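Local coordinates for protein monosaccharide-transporting ATPase (Actinobacillus succinogenes, PDB 5DTE) that binds D-allose in the cleft between its two lobes and probably serves as the periplasmic solute-binding component of an ABC sugar transporter, at residues A[116-121]-A[293-298]; A[42-47]-A[274-279]; A[192-197]-A[208-213]; A[227-232]-A[252-257]. One frame throughout, in Å; residues are numbered along the deposited sequence.

Contact 1. Residues A[116-121]-A[293-298]; sequences DVRLDA and PSVYYV. With ALL (beta-D-allopyranose), chain E.
Between Arg118 and Val295 the two backbones stay well apart, with 9.5 Å from CA to CA at their nearest, so the loop 116-121 and the short, weakly bonded edge strand around 295-297 meet chiefly through the long side chain of Arg118 and a methyl of Val295. Arg118 makes the reach. Its CG lies anti to the backbone N (chi1 -169°) and the chain runs extended as far as NE, which carries the guanidinium across to the strand. There NH2 comes to 3.3 Å from Val295 CG2, approaching obliquely, and the two side chains cross at about a right angle. The carbonyl O of Ser294 lies near the guanidinium plane at its edge, but at 4.4 Å from NH2 it is too distant to bind. On the strand itself, Val295 CG1 sits over the centre of the Tyr297 ring, 3.9 Å above its plane. Tyr133, on strand 132-135, which lies between strands 112-115 and 295-297 in the sheet, touches Arg118, Val295 and Tyr297. At the other end of the loop, Asp116 turns its carboxylate to the sugar: OD2 accepts a hydrogen bond from allose O1 at 2.8 Å, and OD1 one from O2 at 3.1 Å. A single carboxylate thus grips two neighbouring hydroxyls. Sugar-binding loops following a parallel strand, here 112-115, are characteristic of periplasmic binding proteins, whose ligand lies between two lobes.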
loop_
_atom_site.group_PDB
_atom_site.type_symbol
_atom_site.label_atom_id
_atom_site.label_comp_id
_atom_site.label_asym_id
_atom_site.label_seq_id
_atom_site.Cartn_x
_atom_site.Cartn_y
_atom_site.Cartn_z
ATOM N N ASP A 116 6.589 -4.272 0.813
ATOM C CA ASP A 116 5.457 -3.544 0.186
ATOM C C ASP A 116 5.174 -3.837 -1.295
ATOM O O ASP A 116 4.190 -4.509 -1.624
ATOM C CB ASP A 116 5.633 -2.022 0.338
ATOM C CG ASP A 116 4.392 -1.238 -0.106
ATOM O OD1 ASP A 116 3.255 -1.674 0.203
ATOM O OD2 ASP A 116 4.553 -0.186 -0.767
ATOM N N VAL A 117 6.002 -3.284 -2.176
ATOM C CA VAL A 117 5.831 -3.441 -3.615
ATOM C C VAL A 117 6.615 -4.663 -4.093
ATOM O O VAL A 117 7.802 -4.791 -3.816
ATOM C CB VAL A 117 6.275 -2.166 -4.360
ATOM C CG1 VAL A 117 6.343 -2.403 -5.864
ATOM C CG2 VAL A 117 5.339 -0.986 -4.018
ATOM N N ARG A 118 5.940 -5.580 -4.783
ATOM C CA ARG A 118 6.555 -6.865 -5.114
ATOM C C ARG A 118 7.249 -6.843 -6.465
ATOM O O ARG A 118 6.654 -6.426 -7.479
ATOM C CB ARG A 118 5.517 -7.983 -5.088
ATOM C CG ARG A 118 6.118 -9.383 -5.167
ATOM C CD ARG A 118 5.037 -10.473 -5.067
ATOM N NE ARG A 118 5.416 -11.700 -5.767
ATOM C CZ ARG A 118 6.241 -12.622 -5.275
ATOM N NH1 ARG A 118 6.537 -13.702 -5.990
ATOM N NH2 ARG A 118 6.778 -12.464 -4.072
ATOM N N LEU A 119 8.510 -7.294 -6.462
ATOM C CA LEU A 119 9.317 -7.410 -7.681
ATOM C C LEU A 119 8.697 -8.409 -8.685
ATOM O O LEU A 119 8.068 -9.393 -8.293
ATOM C CB LEU A 119 10.759 -7.830 -7.350
ATOM C CG LEU A 119 11.688 -7.019 -6.428
ATOM C CD1 LEU A 119 13.090 -7.610 -6.444
ATOM C CD2 LEU A 119 11.744 -5.547 -6.776
ATOM N N ASP A 120 8.876 -8.143 -9.978
ATOM C CA ASP A 120 8.335 -9.003 -11.029
ATOM C C ASP A 120 8.849 -10.431 -10.877
ATOM O O ASP A 120 10.054 -10.663 -10.952
ATOM C CB ASP A 120 8.707 -8.457 -12.409
ATOM C CG ASP A 120 7.649 -8.741 -13.454
ATOM O OD1 ASP A 120 6.495 -8.299 -13.264
ATOM O OD2 ASP A 120 7.970 -9.406 -14.462
ATOM N N ALA A 121 7.944 -11.381 -10.652
ATOM C CA ALA A 121 8.346 -12.764 -10.427
ATOM C C ALA A 121 8.982 -13.376 -11.668
ATOM O O ALA A 121 10.081 -13.934 -11.599
ATOM C CB ALA A 121 7.166 -13.589 -9.986
ATOM N N PRO A 293 10.300 -17.861 4.404
ATOM C CA PRO A 293 9.450 -18.016 3.217
ATOM C C PRO A 293 9.826 -17.014 2.107
ATOM O O PRO A 293 10.357 -15.944 2.427
ATOM C CB PRO A 293 8.042 -17.738 3.759
ATOM C CG PRO A 293 8.273 -16.892 4.998
ATOM C CD PRO A 293 9.511 -17.475 5.591
ATOM N N SER A 294 9.581 -17.346 0.837
ATOM C CA SER A 294 9.845 -16.391 -0.243
ATOM C C SER A 294 8.809 -15.280 -0.265
ATOM O O SER A 294 9.088 -14.172 -0.738
ATOM C CB SER A 294 9.885 -17.080 -1.602
ATOM O OG SER A 294 11.196 -17.508 -1.887
ATOM N N VAL A 295 7.613 -15.592 0.237
ATOM C CA VAL A 295 6.518 -14.626 0.355
ATOM C C VAL A 295 5.862 -14.696 1.730
ATOM O O VAL A 295 5.660 -15.769 2.269
ATOM C CB VAL A 295 5.433 -14.861 -0.703
ATOM C CG1 VAL A 295 4.432 -13.694 -0.718
ATOM C CG2 VAL A 295 6.057 -15.045 -2.063
ATOM N N TYR A 296 5.533 -13.548 2.303
ATOM C CA TYR A 296 4.785 -13.518 3.554
ATOM C C TYR A 296 3.757 -12.396 3.426
ATOM O O TYR A 296 4.096 -11.212 3.264
ATOM C CB TYR A 296 5.722 -13.340 4.769
ATOM C CG TYR A 296 5.052 -13.118 6.114
ATOM C CD1 TYR A 296 5.007 -14.130 7.078
ATOM C CD2 TYR A 296 4.474 -11.883 6.429
ATOM C CE1 TYR A 296 4.387 -13.919 8.316
ATOM C CE2 TYR A 296 3.856 -11.662 7.646
ATOM C CZ TYR A 296 3.817 -12.674 8.586
ATOM O OH TYR A 296 3.202 -12.408 9.790
ATOM N N TYR A 297 2.496 -12.813 3.462
ATOM C CA TYR A 297 1.328 -11.947 3.411
ATOM C C TYR A 297 0.718 -11.810 4.804
ATOM O O TYR A 297 0.157 -12.775 5.324
ATOM C CB TYR A 297 0.263 -12.515 2.469
ATOM C CG TYR A 297 0.504 -12.384 0.981
ATOM C CD1 TYR A 297 1.024 -11.220 0.438
ATOM C CD2 TYR A 297 0.185 -13.429 0.115
ATOM C CE1 TYR A 297 1.233 -11.096 -0.931
ATOM C CE2 TYR A 297 0.398 -13.320 -1.251
ATOM C CZ TYR A 297 0.924 -12.148 -1.768
ATOM O OH TYR A 297 1.125 -12.017 -3.122
ATOM N N VAL A 298 0.830 -10.621 5.396
ATOM C CA VAL A 298 0.096 -10.280 6.609
ATOM C C VAL A 298 -1.393 -10.377 6.280
ATOM O O VAL A 298 -1.778 -10.199 5.113
ATOM C CB VAL A 298 0.488 -8.863 7.125
ATOM C CG1 VAL A 298 -0.684 -8.136 7.726
ATOM C CG2 VAL A 298 1.588 -8.968 8.141
HETATM C C1 ALL E . 1.367 1.467 -1.726
HETATM C C2 ALL E . 1.200 1.088 -0.267
HETATM C C3 ALL E . 0.335 2.041 0.470
HETATM C C4 ALL E . 0.695 3.469 0.203
HETATM C C5 ALL E . 0.631 3.700 -1.297
HETATM C C6 ALL E . 0.775 5.133 -1.696
HETATM O O1 ALL E . 2.347 0.717 -2.329
HETATM O O2 ALL E . 0.573 -0.213 -0.223
HETATM O O3 ALL E . -1.048 1.845 0.042
HETATM O O4 ALL E . -0.214 4.344 0.887
HETATM O O5 ALL E . 1.702 2.913 -1.894
HETATM O O6 ALL E . 2.115 5.536 -1.508
#

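Contact 2. Residues A[42-47]-A[274-279]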
loop_
_atom_site.group_PDB
_atom_site.type_symbol
_atom_site.label_atom_id
_atom_site.label_comp_id
_atom_site.label_asym_id
_atom_site.label_seq_id
_atom_site.Cartn_x
_atom_site.Cartn_y
_atom_site.Cartn_z
ATOM N N ILE A 42 4.914 6.982 7.229
ATOM C CA ILE A 42 5.206 7.597 8.519
ATOM C C ILE A 42 4.872 6.622 9.650
ATOM O O ILE A 42 5.584 6.519 10.647
ATOM C CB ILE A 42 4.407 8.908 8.687
ATOM C CG1 ILE A 42 5.157 10.068 8.039
ATOM C CG2 ILE A 42 4.137 9.212 10.157
ATOM C CD1 ILE A 42 6.479 10.408 8.749
ATOM N N SER A 43 3.786 5.886 9.456
ATOM C CA SER A 43 3.282 4.917 10.425
ATOM C C SER A 43 4.154 3.680 10.474
ATOM O O SER A 43 4.377 3.084 11.529
ATOM C CB SER A 43 1.842 4.534 10.071
ATOM O OG SER A 43 1.495 3.314 10.671
ATOM N N MET A 44 4.632 3.290 9.303
ATOM C CA MET A 44 5.451 2.103 9.166
ATOM C C MET A 44 6.858 2.398 9.645
ATOM O O MET A 44 7.513 1.549 10.259
ATOM C CB MET A 44 5.454 1.635 7.710
ATOM C CG MET A 44 6.618 0.748 7.335
ATOM S SD MET A 44 6.508 0.156 5.642
ATOM C CE MET A 44 4.898 -0.658 5.673
ATOM N N ARG A 45 7.328 3.608 9.356
ATOM C CA ARG A 45 8.655 3.987 9.790
ATOM C C ARG A 45 8.691 4.011 11.318
ATOM O O ARG A 45 9.676 3.599 11.917
ATOM C CB ARG A 45 9.075 5.347 9.231
ATOM C CG ARG A 45 10.459 5.752 9.741
ATOM C CD ARG A 45 10.539 7.192 10.239
ATOM N NE ARG A 45 11.872 7.471 10.781
ATOM C CZ ARG A 45 12.869 8.047 10.115
ATOM N NH1 ARG A 45 14.041 8.241 10.708
ATOM N NH2 ARG A 45 12.696 8.443 8.867
ATOM N N GLN A 46 7.616 4.488 11.944
ATOM C CA GLN A 46 7.545 4.562 13.396
ATOM C C GLN A 46 7.525 3.180 14.032
ATOM O O GLN A 46 8.235 2.939 14.999
ATOM C CB GLN A 46 6.317 5.338 13.833
ATOM C CG GLN A 46 6.182 5.439 15.334
ATOM C CD GLN A 46 4.971 6.256 15.742
ATOM O OE1 GLN A 46 3.850 5.995 15.290
ATOM N NE2 GLN A 46 5.191 7.265 16.583
ATOM N N GLY A 47 6.701 2.282 13.497
ATOM C CA GLY A 47 6.708 0.894 13.920
ATOM C C GLY A 47 8.053 0.231 13.688
ATOM O O GLY A 47 8.460 -0.649 14.444
ATOM N N LYS A 274 3.242 -4.380 11.556
ATOM C CA LYS A 274 3.463 -5.830 11.555
ATOM C C LYS A 274 4.279 -6.256 10.332
ATOM O O LYS A 274 5.191 -7.086 10.429
ATOM C CB LYS A 274 2.138 -6.575 11.580
ATOM C CG LYS A 274 2.274 -8.105 11.588
ATOM C CD LYS A 274 0.888 -8.791 11.691
ATOM C CE LYS A 274 0.900 -10.301 11.377
ATOM N NZ LYS A 274 1.687 -11.101 12.332
ATOM N N GLN A 275 3.941 -5.680 9.181
ATOM C CA GLN A 275 4.711 -5.895 7.965
ATOM C C GLN A 275 6.199 -5.626 8.173
ATOM O O GLN A 275 7.028 -6.531 8.090
ATOM C CB GLN A 275 4.202 -5.000 6.846
ATOM C CG GLN A 275 2.918 -5.448 6.201
ATOM C CD GLN A 275 2.684 -4.757 4.859
ATOM O OE1 GLN A 275 3.623 -4.302 4.194
ATOM N NE2 GLN A 275 1.430 -4.685 4.457
ATOM N N VAL A 276 6.534 -4.369 8.442
ATOM C CA VAL A 276 7.929 -3.979 8.583
ATOM C C VAL A 276 8.562 -4.656 9.801
ATOM O O VAL A 276 9.775 -4.801 9.872
ATOM C CB VAL A 276 8.066 -2.455 8.682
ATOM C CG1 VAL A 276 7.390 -1.935 9.939
ATOM C CG2 VAL A 276 9.530 -2.036 8.613
ATOM N N ALA A 277 7.741 -5.100 10.749
ATOM C CA ALA A 277 8.267 -5.887 11.855
ATOM C C ALA A 277 8.706 -7.234 11.325
ATOM O O ALA A 277 9.823 -7.660 11.598
ATOM C CB ALA A 277 7.250 -6.049 12.954
ATOM N N ILE A 278 7.846 -7.897 10.550
ATOM C CA ILE A 278 8.235 -9.163 9.914
ATOM C C ILE A 278 9.443 -8.969 8.990
ATOM O O ILE A 278 10.324 -9.816 8.948
ATOM C CB ILE A 278 7.071 -9.816 9.123
ATOM C CG1 ILE A 278 6.277 -10.759 10.031
ATOM C CG2 ILE A 278 7.596 -10.639 7.964
ATOM C CD1 ILE A 278 5.386 -10.076 11.058
ATOM N N ALA A 279 9.504 -7.846 8.279
ATOM C CA ALA A 279 10.675 -7.538 7.459
ATOM C C ALA A 279 11.987 -7.577 8.268
ATOM O O ALA A 279 12.954 -8.246 7.885
ATOM C CB ALA A 279 10.502 -6.198 6.807
#
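Met44 and Val276 form the centre of this helix-helix contact, the CG of the methionine resting 3.8 Å from the CB of the valine. Val276 also sets its CG1 methyl 3.5 Å from the backbone O of Met44, so the valine packs against main chain as well as side chain. That methyl stands between its own backbone N and carbonyl carbon (chi1 64°), a rotation that directs it at the facing helix. Gly47, one turn beyond Met44, continues the surface: its carbonyl C lies 4.4 Å from Val276 CG1, with no side chain to hold the helices apart. Met44 runs straight as far as SD and then bends at chi3 (-57°), bringing CE to 4.1 Å from Gln275 OE1, a looser contact beside the main one. The amide of Gln275 is held through its NE2, which donates a hydrogen bond to the carbonyl O of Gln270, a residue of the allose pocket. The side chain of Gln275 itself lies about 7 Å from the sugar. No hydrogen bond joins the two segments, and the buried interface is essentially apolar. The short helical segments run in broadly the same direction, their axes inclined at 44° and approaching to 8.7 Å. Leu115 of strand 112-115 touches Met44, Gln275 and Val276, so that helices 39-54 and 272-287 pack side by side on one face of the six-stranded parallel sheet.

Contact 3. Residues A[192-197]-A[208-213]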
loop_
_atom_site.group_PDB
_atom_site.type_symbol
_atom_site.label_atom_id
_atom_site.label_comp_id
_atom_site.label_asym_id
_atom_site.label_seq_id
_atom_site.Cartn_x
_atom_site.Cartn_y
_atom_site.Cartn_z
ATOM N N ALA A 192 -16.918 5.226 -13.658
ATOM C CA ALA A 192 -15.774 6.117 -13.775
ATOM C C ALA A 192 -14.521 5.494 -13.153
ATOM O O ALA A 192 -14.560 4.924 -12.066
ATOM C CB ALA A 192 -16.094 7.454 -13.138
ATOM N N SER A 193 -13.416 5.570 -13.872
ATOM C CA SER A 193 -12.132 5.202 -13.305
ATOM C C SER A 193 -11.051 6.185 -13.717
ATOM O O SER A 193 -10.775 6.376 -14.901
ATOM C CB SER A 193 -11.729 3.804 -13.723
ATOM O OG SER A 193 -10.541 3.457 -13.051
ATOM N N GLN A 194 -10.433 6.801 -12.725
ATOM C CA GLN A 194 -9.462 7.855 -12.954
ATOM C C GLN A 194 -8.361 7.735 -11.912
ATOM O O GLN A 194 -8.632 7.484 -10.738
ATOM C CB GLN A 194 -10.143 9.225 -12.891
ATOM C CG GLN A 194 -9.362 10.373 -13.507
ATOM C CD GLN A 194 -10.265 11.538 -13.911
ATOM O OE1 GLN A 194 -11.429 11.340 -14.287
ATOM N NE2 GLN A 194 -9.733 12.758 -13.831
ATOM N N SER A 195 -7.118 7.875 -12.342
ATOM C CA SER A 195 -6.002 7.883 -11.407
ATOM C C SER A 195 -5.892 9.198 -10.633
ATOM O O SER A 195 -5.934 10.291 -11.217
ATOM C CB SER A 195 -4.694 7.621 -12.141
ATOM O OG SER A 195 -3.599 7.821 -11.280
ATOM N N ALA A 196 -5.749 9.089 -9.316
ATOM C CA ALA A 196 -5.452 10.260 -8.518
ATOM C C ALA A 196 -4.055 10.173 -7.909
ATOM O O ALA A 196 -3.690 11.003 -7.080
ATOM C CB ALA A 196 -6.489 10.442 -7.448
ATOM N N ASN A 197 -3.288 9.167 -8.333
ATOM C CA ASN A 197 -1.850 9.044 -8.018
ATOM C C ASN A 197 -1.464 8.948 -6.544
ATOM O O ASN A 197 -0.317 9.256 -6.200
ATOM C CB ASN A 197 -1.070 10.217 -8.629
ATOM C CG ASN A 197 -1.018 10.159 -10.143
ATOM O OD1 ASN A 197 -0.264 9.369 -10.711
ATOM N ND2 ASN A 197 -1.824 10.994 -10.806
ATOM N N THR A 208 -14.253 15.609 -7.774
ATOM C CA THR A 208 -15.208 16.658 -8.061
ATOM C C THR A 208 -15.624 16.576 -9.517
ATOM O O THR A 208 -16.819 16.577 -9.827
ATOM C CB THR A 208 -14.638 18.039 -7.740
ATOM O OG1 THR A 208 -14.902 18.318 -6.364
ATOM C CG2 THR A 208 -15.293 19.106 -8.595
ATOM N N ASN A 209 -14.636 16.469 -10.399
ATOM C CA ASN A 209 -14.898 16.405 -11.828
ATOM C C ASN A 209 -15.637 15.109 -12.218
ATOM O O ASN A 209 -16.365 15.066 -13.210
ATOM C CB ASN A 209 -13.582 16.547 -12.588
ATOM C CG ASN A 209 -12.859 17.851 -12.263
ATOM O OD1 ASN A 209 -13.483 18.908 -12.104
ATOM N ND2 ASN A 209 -11.536 17.775 -12.147
ATOM N N ILE A 210 -15.470 14.059 -11.418
ATOM C CA ILE A 210 -16.151 12.789 -11.665
ATOM C C ILE A 210 -17.601 12.790 -11.157
ATOM O O ILE A 210 -18.482 12.172 -11.756
ATOM C CB ILE A 210 -15.371 11.636 -11.028
ATOM C CG1 ILE A 210 -14.047 11.439 -11.771
ATOM C CG2 ILE A 210 -16.185 10.356 -11.019
ATOM C CD1 ILE A 210 -13.322 10.162 -11.395
ATOM N N LEU A 211 -17.846 13.523 -10.076
ATOM C CA LEU A 211 -19.181 13.635 -9.481
ATOM C C LEU A 211 -20.112 14.522 -10.297
ATOM O O LEU A 211 -21.316 14.283 -10.339
ATOM C CB LEU A 211 -19.086 14.170 -8.045
ATOM C CG LEU A 211 -18.769 13.189 -6.909
ATOM C CD1 LEU A 211 -18.591 13.954 -5.610
ATOM C CD2 LEU A 211 -19.848 12.090 -6.767
ATOM N N THR A 212 -19.566 15.555 -10.930
ATOM C CA THR A 212 -20.362 16.364 -11.834
ATOM C C THR A 212 -20.717 15.555 -13.077
ATOM O O THR A 212 -21.841 15.609 -13.554
ATOM C CB THR A 212 -19.639 17.629 -12.265
ATOM O OG1 THR A 212 -19.156 18.324 -11.113
ATOM C CG2 THR A 212 -20.594 18.515 -13.031
ATOM N N ALA A 213 -19.751 14.793 -13.581
ATOM C CA ALA A 213 -19.907 13.991 -14.800
ATOM C C ALA A 213 -21.046 12.942 -14.748
ATOM O O ALA A 213 -21.802 12.810 -15.715
ATOM C CB ALA A 213 -18.579 13.307 -15.130
#
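Ile210 lies between two side chains of strand 192-195, meeting Ala192 with one branch and Gln194 with the other. Its CG2 methyl is 3.6 Å from Ala192 CB, while the longer CG1-CD1 arm runs past Gln194 in the opposite direction to that side chain. The two thus lie alongside rather than end on: Ile210 CD1 is 3.6 Å from Gln194 CB, and Gln194 OE1 is 3.6 Å from Ile210 CG1. The fork follows from the isoleucine's first torsion (chi1 -68°), which sets CG1 anti to the carbonyl carbon and CG2 anti to the backbone N. Gln194, extended beyond CG, brings its CB and its amide oxygen against that arm. Ala192 and Gln194 point to the same side of the strand, as alternate residues do, and the intervening Ser193 points away from the helix. On the neighbouring strand 157-163, Ala160 touches both Ala192 and Ile210, and Ile217 also reaches Ile210. The helix thereby lies over the edge of the four-stranded parallel sheet, in which 188-195 is an outermost strand. Since no hydrogen bond spans the two segments, their cohesion is that of apolar burial, with a glutamine oxygen packed against aliphatic carbon instead of finding a polar partner across the contact. Shape and the burial of Ile210 therefore account for the fit more than any directional bond does.

Contact 4. Residues A[227-232]-A[252-257]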
loop_
_atom_site.group_PDB
_atom_site.type_symbol
_atom_site.label_atom_id
_atom_site.label_comp_id
_atom_site.label_asym_id
_atom_site.label_seq_id
_atom_site.Cartn_x
_atom_site.Cartn_y
_atom_site.Cartn_z
ATOM N N MET A 227 -6.367 9.008 -1.074
ATOM C CA MET A 227 -7.346 9.384 -2.101
ATOM C C MET A 227 -8.806 9.268 -1.585
ATOM O O MET A 227 -9.699 9.996 -2.044
ATOM C CB MET A 227 -7.146 8.542 -3.367
ATOM C CG MET A 227 -5.752 8.656 -3.952
ATOM S SD MET A 227 -5.481 7.778 -5.503
ATOM C CE MET A 227 -5.488 6.078 -4.967
ATOM N N ALA A 228 -9.038 8.368 -0.628
ATOM C CA ALA A 228 -10.349 8.231 0.011
ATOM C C ALA A 228 -10.734 9.497 0.769
ATOM O O ALA A 228 -11.883 9.937 0.738
ATOM C CB ALA A 228 -10.357 7.035 0.955
ATOM N N ILE A 229 -9.755 10.070 1.455
ATOM C CA ILE A 229 -9.933 11.296 2.222
ATOM C C ILE A 229 -10.208 12.467 1.308
ATOM O O ILE A 229 -11.050 13.317 1.598
ATOM C CB ILE A 229 -8.687 11.593 3.073
ATOM C CG1 ILE A 229 -8.511 10.497 4.137
ATOM C CG2 ILE A 229 -8.748 13.010 3.668
ATOM C CD1 ILE A 229 -9.363 10.691 5.357
ATOM N N GLY A 230 -9.481 12.507 0.197
ATOM C CA GLY A 230 -9.671 13.549 -0.790
ATOM C C GLY A 230 -11.032 13.420 -1.440
ATOM O O GLY A 230 -11.628 14.410 -1.852
ATOM N N ALA A 231 -11.524 12.187 -1.514
ATOM C CA ALA A 231 -12.789 11.882 -2.160
ATOM C C ALA A 231 -13.977 12.236 -1.267
ATOM O O ALA A 231 -15.010 12.724 -1.745
ATOM C CB ALA A 231 -12.828 10.430 -2.537
ATOM N N VAL A 232 -13.827 11.994 0.031
ATOM C CA VAL A 232 -14.858 12.380 0.991
ATOM C C VAL A 232 -15.075 13.897 0.998
ATOM O O VAL A 232 -16.208 14.366 0.979
ATOM C CB VAL A 232 -14.514 11.909 2.416
ATOM C CG1 VAL A 232 -15.508 12.471 3.420
ATOM C CG2 VAL A 232 -14.491 10.400 2.483
ATOM N N ILE A 252 -4.804 4.253 7.857
ATOM C CA ILE A 252 -4.139 5.346 8.581
ATOM C C ILE A 252 -5.110 5.883 9.642
ATOM O O ILE A 252 -6.324 5.697 9.520
ATOM C CB ILE A 252 -3.640 6.506 7.621
ATOM C CG1 ILE A 252 -4.787 7.216 6.902
ATOM C CG2 ILE A 252 -2.667 5.986 6.569
ATOM C CD1 ILE A 252 -4.302 8.185 5.855
ATOM N N PRO A 253 -4.581 6.492 10.711
ATOM C CA PRO A 253 -5.396 7.060 11.789
ATOM C C PRO A 253 -6.586 7.898 11.317
ATOM O O PRO A 253 -7.713 7.626 11.725
ATOM C CB PRO A 253 -4.401 7.938 12.561
ATOM C CG PRO A 253 -3.034 7.638 11.989
ATOM C CD PRO A 253 -3.163 6.454 11.088
ATOM N N LEU A 254 -6.344 8.889 10.472
ATOM C CA LEU A 254 -7.406 9.785 10.014
ATOM C C LEU A 254 -8.539 9.072 9.234
ATOM O O LEU A 254 -9.720 9.388 9.408
ATOM C CB LEU A 254 -6.795 10.898 9.157
ATOM C CG LEU A 254 -7.768 11.936 8.610
ATOM C CD1 LEU A 254 -8.509 12.633 9.738
ATOM C CD2 LEU A 254 -7.039 12.911 7.694
ATOM N N ALA A 255 -8.175 8.128 8.366
ATOM C CA ALA A 255 -9.151 7.274 7.689
ATOM C C ALA A 255 -9.992 6.496 8.705
ATOM O O ALA A 255 -11.218 6.450 8.618
ATOM C CB ALA A 255 -8.445 6.320 6.752
ATOM N N ILE A 256 -9.310 5.884 9.666
ATOM C CA ILE A 256 -9.965 5.170 10.753
ATOM C C ILE A 256 -10.965 6.063 11.494
ATOM O O ILE A 256 -12.077 5.637 11.798
ATOM C CB ILE A 256 -8.926 4.630 11.741
ATOM C CG1 ILE A 256 -8.047 3.568 11.070
ATOM C CG2 ILE A 256 -9.593 4.116 13.015
ATOM C CD1 ILE A 256 -8.797 2.437 10.484
ATOM N N GLU A 257 -10.565 7.303 11.775
ATOM C CA GLU A 257 -11.433 8.249 12.462
ATOM C C GLU A 257 -12.695 8.521 11.628
ATOM O O GLU A 257 -13.819 8.445 12.136
ATOM C CB GLU A 257 -10.670 9.545 12.746
ATOM C CG GLU A 257 -11.464 10.602 13.478
ATOM C CD GLU A 257 -10.682 11.896 13.620
ATOM O OE1 GLU A 257 -9.479 11.897 13.262
ATOM O OE2 GLU A 257 -11.263 12.910 14.077
#
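The helical segment 227-232 and the first turn of the helix beginning at Pro253 come closest at Ile229 and Ala255, whose CA atoms are 6.8 Å apart. Ile252 occupies the N-cap position just before the second helix, so the contact forms at that helix's beginning. Ile229 supplies nearly everything from its side. Its CG1 is anti to the carbonyl carbon (chi1 -65°), and the arm ends in a CD1 methyl that lies 3.8 Å from Leu254 CG and 4.0 Å from Leu254 CD2. The two side chains meet at a slant, the leucine receiving the methyl at its branch point. The same methyl stands 4.1 Å from the backbone N of Ala255, so it rests against the first turn of the main chain as well as a neighbouring side chain. Leu254 extends CG anti to its own backbone N (chi1 -179°), which carries its branch toward Ile229. Tyr258, further along helix 253-261, touches Ile229 and Val232 and continues the apolar seam by another turn. At the start of the second helix, Asp225 accepts a hydrogen bond from the backbone N of Ile252 through OD2, tying it to the beginning of helix 225-237. Two helices joined through strand 245-247 and packed next to each other are what the repeating alpha/beta topology of a periplasmic binding protein lobe produces.

In the fold
From the N terminus, helix 39-54 opens the loop that contact 2 closes at helix 272-287, more than 220 residues later. The loop after strand 112-115 opens contact 1, which closes at the edge strand 295-297, beyond contact 2's second segment, so contacts 1 and 2 cross. They touch where Tyr296 packs on Lys274 and Ile278 and Val298 on Lys274, and both belong to the six-stranded lobe. Contacts 3 and 4 are nested inside both long loops and follow each other in series within the four-stranded lobe, meeting where Met227 SD packs on Ala196. Contacts 1 and 3 lie on opposite sides of the chain's centre, about 31 Å apart between centres.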